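Exo beta-1,2-glucooligosaccharide sophorohydrolase (non-reducing end) (Parabacteroides distasonis ATCC 8503, PDB 5Z06) hydrolyses linear beta-1,2-glucan and beta-1,2-glucooligosaccharides of four or more glucose units, releasing sophorose from the non-reducing end as an exo-acting enzyme. Local coordinates at residues F296-E301 and G308-N313; I330-A335 and N667-T672; W643-F648 and P661-L666. All blocks are in the same frame, centred on the assembly; numbering follows the deposited sequence.

Contact 1: F296-E301 and G308-N313; sequences FRYYWE and GLAREN
Y298 is the first residue of 296-301 to reach across, and it meets R311 twice. With CG anti to the backbone N (chi1 -172°), its ring extends toward the returning chain and ends at the peptide of R311. There the hydroxyl donates to R311 O, with OH to O at 2.7 Å. The donor sits well above the carbonyl plane, 62° out of it, so the bond does not follow a lone pair, although R311 O itself lies in the plane of the tyrosine ring at its edge. Y298 OH also packs 3.1 Å from N313 CA. The main chain of Y298 adds a second link: water 1 donates to Y298 O at 2.7 Å and accepts from R311 N at 2.9 Å.

Y299 follows, turned differently. CD1 of Y298 lies over the centre of its ring, while the ring edge touches the methyl of A310, Y299 CD1 to A310 CB being 3.5 Å. The hydroxyl of Y299 is hydrogen-bonded to A669 N of helix 665-680, and its carbonyl faces that of G308. Two carbonyl oxygens cannot bond each other, and water 2 reconciles them by donating to both, to Y299 O at 2.7 Å and to G308 O at 2.6 Å. R350 also reaches Y299 O, and W300 O just beyond it.

The segments thus meet where the chain leaves helix 284-297 and doubles back toward strand 313-314, at the start of the helical domain, consistent with the (alpha/alpha)6 fold of family GH144. The chemistry implies a turn fastened through main-chain groups: one phenol and two bridging waters serve those of Y298, Y299, G308 and R311, with no direct backbone bond between the segments, and a single methyl supplies the apolar contact.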
loop_
_atom_site.group_PDB
_atom_site.type_symbol
_atom_site.label_atom_id
_atom_site.label_comp_id
_atom_site.label_asym_id
_atom_site.label_seq_id
_atom_site.Cartn_x
_atom_site.Cartn_y
_atom_site.Cartn_z
ATOM N N PHE A 296 -9.689 -4.865 -6.725
ATOM C CA PHE A 296 -10.977 -4.182 -6.655
ATOM C C PHE A 296 -11.506 -4.084 -5.216
ATOM O O PHE A 296 -12.067 -3.060 -4.814
ATOM C CB PHE A 296 -11.960 -4.913 -7.568
ATOM C CG PHE A 296 -13.382 -4.661 -7.270
ATOM C CD1 PHE A 296 -14.051 -5.433 -6.326
ATOM C CD2 PHE A 296 -14.080 -3.686 -7.959
ATOM C CE1 PHE A 296 -15.392 -5.225 -6.058
ATOM C CE2 PHE A 296 -15.433 -3.487 -7.709
ATOM C CZ PHE A 296 -16.089 -4.256 -6.764
ATOM N N ARG A 297 -11.295 -5.140 -4.430
ATOM C CA ARG A 297 -11.768 -5.169 -3.053
ATOM C C ARG A 297 -11.336 -3.943 -2.274
ATOM O O ARG A 297 -12.080 -3.428 -1.469
ATOM C CB ARG A 297 -11.250 -6.394 -2.329
ATOM C CG ARG A 297 -11.758 -7.728 -2.822
ATOM C CD ARG A 297 -10.950 -8.826 -2.151
ATOM N NE ARG A 297 -11.193 -10.106 -2.793
ATOM C CZ ARG A 297 -10.409 -11.161 -2.673
ATOM N NH1 ARG A 297 -9.318 -11.132 -1.903
ATOM N NH2 ARG A 297 -10.732 -12.267 -3.310
ATOM N N TYR A 298 -10.110 -3.505 -2.505
ATOM C CA TYR A 298 -9.590 -2.322 -1.858
ATOM C C TYR A 298 -10.521 -1.095 -1.967
ATOM O O TYR A 298 -10.620 -0.299 -1.039
ATOM C CB TYR A 298 -8.219 -2.000 -2.459
ATOM C CG TYR A 298 -7.521 -0.918 -1.752
ATOM C CD1 TYR A 298 -7.820 0.393 -2.026
ATOM C CD2 TYR A 298 -6.596 -1.197 -0.763
ATOM C CE1 TYR A 298 -7.199 1.419 -1.363
ATOM C CE2 TYR A 298 -5.942 -0.172 -0.085
ATOM C CZ TYR A 298 -6.263 1.138 -0.390
ATOM O OH TYR A 298 -5.686 2.185 0.260
ATOM N N TYR A 299 -11.158 -0.945 -3.115
ATOM C CA TYR A 299 -11.960 0.227 -3.462
ATOM C C TYR A 299 -13.431 -0.045 -3.241
ATOM O O TYR A 299 -14.230 0.880 -3.214
ATOM C CB TYR A 299 -11.707 0.603 -4.923
ATOM C CG TYR A 299 -10.257 0.790 -5.121
ATOM C CD1 TYR A 299 -9.654 1.990 -4.817
ATOM C CD2 TYR A 299 -9.453 -0.273 -5.533
ATOM C CE1 TYR A 299 -8.285 2.156 -4.943
ATOM C CE2 TYR A 299 -8.094 -0.129 -5.643
ATOM C CZ TYR A 299 -7.509 1.071 -5.342
ATOM O OH TYR A 299 -6.167 1.177 -5.487
ATOM N N TRP A 300 -13.787 -1.325 -3.120
ATOM C CA TRP A 300 -15.145 -1.695 -2.837
ATOM C C TRP A 300 -15.366 -1.839 -1.326
ATOM O O TRP A 300 -15.699 -0.861 -0.673
ATOM C CB TRP A 300 -15.522 -2.938 -3.632
ATOM C CG TRP A 300 -16.983 -3.157 -3.554
ATOM C CD1 TRP A 300 -17.630 -4.178 -2.946
ATOM C CD2 TRP A 300 -17.984 -2.293 -4.083
ATOM N NE1 TRP A 300 -18.985 -4.026 -3.088
ATOM C CE2 TRP A 300 -19.230 -2.860 -3.768
ATOM C CE3 TRP A 300 -17.947 -1.092 -4.812
ATOM C CZ2 TRP A 300 -20.435 -2.269 -4.148
ATOM C CZ3 TRP A 300 -19.134 -0.511 -5.195
ATOM C CH2 TRP A 300 -20.367 -1.106 -4.866
ATOM N N GLU A 301 -15.178 -3.022 -0.758
ATOM C CA GLU A 301 -15.343 -3.201 0.669
ATOM C C GLU A 301 -14.316 -2.413 1.471
ATOM O O GLU A 301 -14.563 -2.044 2.619
ATOM C CB GLU A 301 -15.252 -4.685 1.010
ATOM C CG GLU A 301 -13.864 -5.263 0.867
ATOM C CD GLU A 301 -13.856 -6.760 0.952
ATOM O OE1 GLU A 301 -14.288 -7.421 -0.009
ATOM O OE2 GLU A 301 -13.362 -7.258 1.983
ATOM N N GLY A 308 -17.306 6.451 0.039
ATOM C CA GLY A 308 -17.202 5.420 -0.987
ATOM C C GLY A 308 -15.873 5.443 -1.741
ATOM O O GLY A 308 -15.684 4.696 -2.684
ATOM N N LEU A 309 -14.931 6.257 -1.277
ATOM C CA LEU A 309 -13.713 6.519 -1.993
ATOM C C LEU A 309 -12.515 5.820 -1.368
ATOM O O LEU A 309 -12.615 5.161 -0.318
ATOM C CB LEU A 309 -13.520 8.023 -2.086
ATOM C CG LEU A 309 -14.457 8.705 -3.098
ATOM C CD1 LEU A 309 -14.048 10.165 -3.186
ATOM C CD2 LEU A 309 -14.459 8.071 -4.475
ATOM N N ALA A 310 -11.386 5.945 -2.051
ATOM C CA ALA A 310 -10.232 5.129 -1.775
ATOM C C ALA A 310 -9.410 5.703 -0.668
ATOM O O ALA A 310 -9.010 6.852 -0.716
ATOM C CB ALA A 310 -9.370 4.974 -3.013
ATOM N N ARG A 311 -9.119 4.867 0.311
ATOM C CA ARG A 311 -8.194 5.234 1.318
ATOM C C ARG A 311 -6.792 5.354 0.740
ATOM O O ARG A 311 -6.447 4.687 -0.223
ATOM C CB ARG A 311 -8.277 4.239 2.476
ATOM C CG ARG A 311 -9.557 4.489 3.238
ATOM C CD ARG A 311 -9.599 3.855 4.587
ATOM N NE ARG A 311 -10.360 2.641 4.505
ATOM C CZ ARG A 311 -11.478 2.339 5.165
ATOM N NH1 ARG A 311 -12.037 3.133 6.070
ATOM N NH2 ARG A 311 -12.015 1.164 4.922
ATOM N N GLU A 312 -6.006 6.242 1.313
ATOM C CA GLU A 312 -4.623 6.369 0.920
ATOM C C GLU A 312 -3.931 5.020 0.999
ATOM O O GLU A 312 -3.206 4.636 0.094
ATOM C CB GLU A 312 -3.904 7.360 1.815
ATOM C CG GLU A 312 -2.386 7.416 1.651
ATOM C CD GLU A 312 -1.886 7.967 0.336
ATOM O OE1 GLU A 312 -2.648 8.043 -0.662
ATOM O OE2 GLU A 312 -0.685 8.347 0.310
ATOM N N ASN A 313 -4.139 4.329 2.105
ATOM C CA ASN A 313 -3.548 3.014 2.298
ATOM C C ASN A 313 -4.262 2.305 3.428
ATOM O O ASN A 313 -4.885 2.950 4.269
ATOM C CB ASN A 313 -2.031 3.096 2.602
ATOM C CG ASN A 313 -1.734 3.846 3.869
ATOM O OD1 ASN A 313 -1.828 5.075 3.903
ATOM N ND2 ASN A 313 -1.411 3.113 4.933
HETATM O O HOH W 1 -9.872 2.085 0.085
HETATM O O HOH W 2 -13.588 3.451 -3.621
#

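Contact 2: I330-A335 and N667-T672; sequences IMAIVA and NQAPVT
The methyls of A332 and A669 meet alongside each other between two helices, CB to CB at 3.9 Å. One turn further along the second helix, T672 also projects at the first. Its CB approaches the A332 methyl, T672 CB to A332 CB being 4.0 Å, so that A332 is met by two residues of the same helical face. The two branches of the threonine are put to different uses. CG2 stands anti to the backbone N, with OG1 beside that N (chi1 -58°), and the methyl is thereby laid against the first helix. T672 CG2 lies 4.0 Å from A332 O and equally far from A335 CB, filling the step between the two alanines. The hydroxyl branch is bonded to Q292 O of helix 284-297.

Alanines on the facing surfaces let the backbones come close: the axes of 330-335 and 667-672 approach to 8.4 Å and run in broadly the same direction at 36°. Such neighbouring helices of like direction are consistent with the inner layer of an (alpha/alpha)6 barrel, the fold of this glycoside hydrolase family, where helices far apart in sequence lie side by side. Between the two segments the interaction is van der Waals in character.

The bulkier residues look elsewhere. I330 packs on helices 344-360 and 392-408, and I333 on the former, whereas V671 turns to helix 284-297. P670 lies on the far face of its helix, against A618. Lacking an N-H, it cannot donate to the preceding turn, and with V671 N likewise unbonded to that turn the helix kinks here. T672 N returns only weakly to the helical pattern, 3.5 Å from Q668 O.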
loop_
_atom_site.group_PDB
_atom_site.type_symbol
_atom_site.label_atom_id
_atom_site.label_comp_id
_atom_site.label_asym_id
_atom_site.label_seq_id
_atom_site.Cartn_x
_atom_site.Cartn_y
_atom_site.Cartn_z
ATOM N N ILE A 330 -12.355 4.301 -8.771
ATOM C CA ILE A 330 -13.566 4.543 -9.540
ATOM C C ILE A 330 -13.549 3.716 -10.816
ATOM O O ILE A 330 -14.532 3.063 -11.154
ATOM C CB ILE A 330 -13.691 6.059 -9.805
ATOM C CG1 ILE A 330 -14.389 6.695 -8.601
ATOM C CG2 ILE A 330 -14.397 6.375 -11.115
ATOM C CD1 ILE A 330 -14.259 8.202 -8.557
ATOM N N MET A 331 -12.405 3.733 -11.485
ATOM C CA MET A 331 -12.204 2.958 -12.706
ATOM C C MET A 331 -12.132 1.464 -12.440
ATOM O O MET A 331 -12.717 0.704 -13.198
ATOM C CB MET A 331 -10.974 3.444 -13.459
ATOM C CG MET A 331 -11.204 4.859 -13.917
ATOM S SD MET A 331 -9.657 5.619 -14.355
ATOM C CE MET A 331 -9.700 5.185 -16.063
ATOM N N ALA A 332 -11.476 1.083 -11.341
ATOM C CA ALA A 332 -11.491 -0.290 -10.871
ATOM C C ALA A 332 -12.910 -0.742 -10.589
ATOM O O ALA A 332 -13.264 -1.891 -10.886
ATOM C CB ALA A 332 -10.621 -0.459 -9.628
ATOM N N ILE A 333 -13.732 0.135 -10.018
ATOM C CA ILE A 333 -15.104 -0.242 -9.733
ATOM C C ILE A 333 -15.906 -0.430 -11.024
ATOM O O ILE A 333 -16.649 -1.405 -11.163
ATOM C CB ILE A 333 -15.801 0.732 -8.765
ATOM C CG1 ILE A 333 -15.150 0.663 -7.397
ATOM C CG2 ILE A 333 -17.253 0.343 -8.614
ATOM C CD1 ILE A 333 -15.437 1.843 -6.489
ATOM N N VAL A 334 -15.728 0.461 -11.991
ATOM C CA VAL A 334 -16.393 0.287 -13.277
ATOM C C VAL A 334 -16.025 -1.072 -13.895
ATOM O O VAL A 334 -16.911 -1.823 -14.336
ATOM C CB VAL A 334 -16.062 1.440 -14.225
ATOM C CG1 VAL A 334 -16.459 1.143 -15.653
ATOM C CG2 VAL A 334 -16.767 2.694 -13.753
ATOM N N ALA A 335 -14.725 -1.383 -13.905
ATOM C CA ALA A 335 -14.242 -2.671 -14.389
ATOM C C ALA A 335 -14.920 -3.796 -13.626
ATOM O O ALA A 335 -15.341 -4.772 -14.225
ATOM C CB ALA A 335 -12.731 -2.790 -14.229
ATOM N N ASN A 667 -1.820 2.035 -5.868
ATOM C CA ASN A 667 -1.157 0.929 -6.557
ATOM C C ASN A 667 -2.059 -0.236 -6.918
ATOM O O ASN A 667 -1.722 -1.027 -7.801
ATOM C CB ASN A 667 0.029 0.448 -5.724
ATOM C CG ASN A 667 1.137 1.494 -5.642
ATOM O OD1 ASN A 667 1.162 2.405 -6.440
ATOM N ND2 ASN A 667 2.056 1.354 -4.697
ATOM N N GLN A 668 -3.199 -0.356 -6.272
ATOM C CA GLN A 668 -4.014 -1.561 -6.515
ATOM C C GLN A 668 -4.903 -1.349 -7.714
ATOM O O GLN A 668 -5.021 -2.230 -8.553
ATOM C CB GLN A 668 -4.842 -1.952 -5.286
ATOM C CG GLN A 668 -4.088 -2.293 -4.006
ATOM C CD GLN A 668 -2.951 -3.268 -4.208
ATOM O OE1 GLN A 668 -1.875 -2.860 -4.621
ATOM N NE2 GLN A 668 -3.193 -4.568 -3.951
ATOM N N ALA A 669 -5.546 -0.194 -7.802
ATOM C CA ALA A 669 -6.533 0.023 -8.871
ATOM C C ALA A 669 -5.899 -0.031 -10.262
ATOM O O ALA A 669 -6.495 -0.611 -11.195
ATOM C CB ALA A 669 -7.279 1.331 -8.684
ATOM N N PRO A 670 -4.686 0.551 -10.424
ATOM C CA PRO A 670 -4.096 0.452 -11.750
ATOM C C PRO A 670 -3.981 -0.958 -12.242
ATOM O O PRO A 670 -4.062 -1.188 -13.444
ATOM C CB PRO A 670 -2.718 1.077 -11.562
ATOM C CG PRO A 670 -3.042 2.201 -10.646
ATOM C CD PRO A 670 -3.973 1.558 -9.628
ATOM N N VAL A 671 -3.827 -1.900 -11.326
ATOM C CA VAL A 671 -3.698 -3.290 -11.727
ATOM C C VAL A 671 -5.033 -3.762 -12.321
ATOM O O VAL A 671 -5.081 -4.277 -13.444
ATOM C CB VAL A 671 -3.270 -4.168 -10.549
ATOM C CG1 VAL A 671 -3.230 -5.649 -10.967
ATOM C CG2 VAL A 671 -1.915 -3.685 -10.024
ATOM N N THR A 672 -6.107 -3.547 -11.584
ATOM C CA THR A 672 -7.437 -3.915 -12.088
ATOM C C THR A 672 -7.700 -3.237 -13.421
ATOM O O THR A 672 -8.105 -3.872 -14.378
ATOM C CB THR A 672 -8.514 -3.515 -11.091
ATOM O OG1 THR A 672 -8.245 -4.158 -9.840
ATOM C CG2 THR A 672 -9.940 -3.911 -11.583
#

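Contact 3: W643-F648 and P661-L666; sequences WGEYGF and PLFMGL
F663 meets Y646 through two aromatic interactions at once. The first is a CH-pi contact: Y646 CB stands over one face of the phenylalanine ring, 3.8 Å from the F663 centroid and 14° off its normal. The second is a T-shaped (edge-to-face) pairing, in which the edge of the Y646 ring is turned toward the same F663 ring, with the planes at 71° and the centroids 5.6 Å apart. Y646 CG lies anti to its carbonyl carbon (chi1 -68°), which leads the phenol end away from F663 and leaves CB over its face.

Polar groups gather at the rim. G647 O lies 3.3 Å from F663 CE1 and F648 O 3.5 Å from F663 CD1, both near the ring plane, where the slightly positive C-H edge suits an oxygen. G647 O also accepts from G644 N (2.9 Å), pairing the two strands, while G647 N to G644 O (3.3 Å) closes the type I turn.

Looser contact completes the set: G644 CA borders F663 CZ at the ring edge, and the E645 carboxylate, nearly perpendicular to the ring, passes nearby on its way to a salt bridge with R237.

The phenylalanine therefore plugs into a tight hairpin, strand 643-644 with 647-648, from strand 663-664, which pairs with strand 313-314; W643 and F648 lean on helix 284-297, and E645 reaches strand 243-247.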
loop_
_atom_site.group_PDB
_atom_site.type_symbol
_atom_site.label_atom_id
_atom_site.label_comp_id
_atom_site.label_asym_id
_atom_site.label_seq_id
_atom_site.Cartn_x
_atom_site.Cartn_y
_atom_site.Cartn_z
ATOM N N TRP A 643 0.868 -12.285 -1.663
ATOM C CA TRP A 643 -0.558 -12.251 -2.004
ATOM C C TRP A 643 -1.386 -12.071 -0.748
ATOM O O TRP A 643 -1.237 -12.803 0.198
ATOM C CB TRP A 643 -0.983 -13.517 -2.693
ATOM C CG TRP A 643 -2.403 -13.514 -3.037
ATOM C CD1 TRP A 643 -3.376 -14.218 -2.427
ATOM C CD2 TRP A 643 -3.026 -12.772 -4.086
ATOM N NE1 TRP A 643 -4.587 -13.965 -3.018
ATOM C CE2 TRP A 643 -4.402 -13.090 -4.055
ATOM C CE3 TRP A 643 -2.556 -11.892 -5.067
ATOM C CZ2 TRP A 643 -5.323 -12.551 -4.959
ATOM C CZ3 TRP A 643 -3.474 -11.342 -5.978
ATOM C CH2 TRP A 643 -4.849 -11.683 -5.913
ATOM N N GLY A 644 -2.259 -11.091 -0.762
ATOM C CA GLY A 644 -3.035 -10.742 0.391
ATOM C C GLY A 644 -4.484 -10.491 0.008
ATOM O O GLY A 644 -4.905 -10.742 -1.140
ATOM N N GLU A 645 -5.193 -9.899 0.963
ATOM C CA GLU A 645 -6.645 -9.772 0.946
ATOM C C GLU A 645 -7.109 -8.771 -0.079
ATOM O O GLU A 645 -8.243 -8.879 -0.582
ATOM C CB GLU A 645 -7.148 -9.338 2.327
ATOM C CG GLU A 645 -6.994 -10.400 3.409
ATOM C CD GLU A 645 -5.590 -10.561 3.950
ATOM O OE1 GLU A 645 -4.699 -9.762 3.632
ATOM O OE2 GLU A 645 -5.393 -11.491 4.731
ATOM N N TYR A 646 -6.248 -7.781 -0.368
ATOM C CA TYR A 646 -6.572 -6.745 -1.326
ATOM C C TYR A 646 -5.683 -6.793 -2.559
ATOM O O TYR A 646 -5.484 -5.791 -3.221
ATOM C CB TYR A 646 -6.554 -5.379 -0.666
ATOM C CG TYR A 646 -7.647 -5.131 0.352
ATOM C CD1 TYR A 646 -8.916 -5.709 0.241
ATOM C CD2 TYR A 646 -7.425 -4.298 1.416
ATOM C CE1 TYR A 646 -9.884 -5.466 1.186
ATOM C CE2 TYR A 646 -8.404 -4.040 2.345
ATOM C CZ TYR A 646 -9.623 -4.624 2.217
ATOM O OH TYR A 646 -10.564 -4.357 3.154
ATOM N N GLY A 647 -5.210 -7.984 -2.898
ATOM C CA GLY A 647 -4.355 -8.187 -4.047
ATOM C C GLY A 647 -2.954 -8.340 -3.508
ATOM O O GLY A 647 -2.754 -8.721 -2.354
ATOM N N PHE A 648 -1.975 -8.019 -4.325
ATOM C CA PHE A 648 -0.602 -8.186 -3.893
ATOM C C PHE A 648 -0.251 -7.095 -2.927
ATOM O O PHE A 648 -0.728 -5.972 -3.045
ATOM C CB PHE A 648 0.378 -8.189 -5.051
ATOM C CG PHE A 648 0.158 -9.303 -6.007
ATOM C CD1 PHE A 648 0.706 -10.547 -5.769
ATOM C CD2 PHE A 648 -0.576 -9.108 -7.167
ATOM C CE1 PHE A 648 0.516 -11.573 -6.672
ATOM C CE2 PHE A 648 -0.779 -10.144 -8.061
ATOM C CZ PHE A 648 -0.234 -11.372 -7.809
ATOM N N PRO A 661 3.824 -3.719 4.743
ATOM C CA PRO A 661 2.681 -4.037 5.613
ATOM C C PRO A 661 1.354 -3.477 5.125
ATOM O O PRO A 661 0.372 -3.604 5.825
ATOM C CB PRO A 661 3.070 -3.383 6.939
ATOM C CG PRO A 661 3.949 -2.229 6.546
ATOM C CD PRO A 661 4.578 -2.548 5.219
ATOM N N LEU A 662 1.301 -2.883 3.929
ATOM C CA LEU A 662 0.112 -2.172 3.490
ATOM C C LEU A 662 -0.285 -2.509 2.068
ATOM O O LEU A 662 0.494 -3.070 1.281
ATOM C CB LEU A 662 0.291 -0.637 3.653
ATOM C CG LEU A 662 1.516 0.082 3.086
ATOM C CD1 LEU A 662 1.485 0.181 1.571
ATOM C CD2 LEU A 662 1.567 1.490 3.638
ATOM N N PHE A 663 -1.517 -2.134 1.771
ATOM C CA PHE A 663 -1.996 -1.996 0.431
ATOM C C PHE A 663 -2.192 -0.523 0.192
ATOM O O PHE A 663 -2.720 0.208 1.051
ATOM C CB PHE A 663 -3.313 -2.724 0.286
ATOM C CG PHE A 663 -3.208 -4.162 0.615
ATOM C CD1 PHE A 663 -2.761 -5.058 -0.332
ATOM C CD2 PHE A 663 -3.500 -4.609 1.896
ATOM C CE1 PHE A 663 -2.624 -6.392 -0.017
ATOM C CE2 PHE A 663 -3.381 -5.942 2.211
ATOM C CZ PHE A 663 -2.938 -6.838 1.259
ATOM N N MET A 664 -1.834 -0.096 -0.999
ATOM C CA MET A 664 -1.764 1.325 -1.305
ATOM C C MET A 664 -2.862 1.638 -2.304
ATOM O O MET A 664 -2.993 0.955 -3.298
ATOM C CB MET A 664 -0.398 1.620 -1.892
ATOM C CG MET A 664 -0.032 3.072 -1.909
ATOM S SD MET A 664 0.377 3.707 -0.283
ATOM C CE MET A 664 0.478 5.428 -0.773
ATOM N N GLY A 665 -3.648 2.675 -2.013
ATOM C CA GLY A 665 -4.731 3.131 -2.897
ATOM C C GLY A 665 -4.259 3.426 -4.302
ATOM O O GLY A 665 -4.954 3.109 -5.280
ATOM N N LEU A 666 -3.091 4.053 -4.405
ATOM C CA LEU A 666 -2.523 4.365 -5.704
ATOM C C LEU A 666 -2.159 3.141 -6.522
ATOM O O LEU A 666 -2.136 3.225 -7.750
ATOM C CB LEU A 666 -1.241 5.195 -5.554
ATOM C CG LEU A 666 -1.336 6.668 -5.215
ATOM C CD1 LEU A 666 0.077 7.143 -4.979
ATOM C CD2 LEU A 666 -1.971 7.437 -6.360
#

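Contact 1 closes first along the chain, and contact 3 is nested inside the long loop that contact 2 closes. Their centres lie close together: about 10 Å from contact 1 to either of the others and about 13 Å between contacts 2 and 3. Helix 665-680 is common to contacts 2 and 3, and Q668 within it reaches back to Y646 O and F648 O. Contact 1 joins contact 3 through the antiparallel pair 313-314 and 663-664 and through R297 to E645 O, and contact 2 through Y299 OH to A669 N. Sequence-distant pieces thus converge on one buried region, where R297 and E645 meet D206 and R237, respectively, of the neighbouring beta domain.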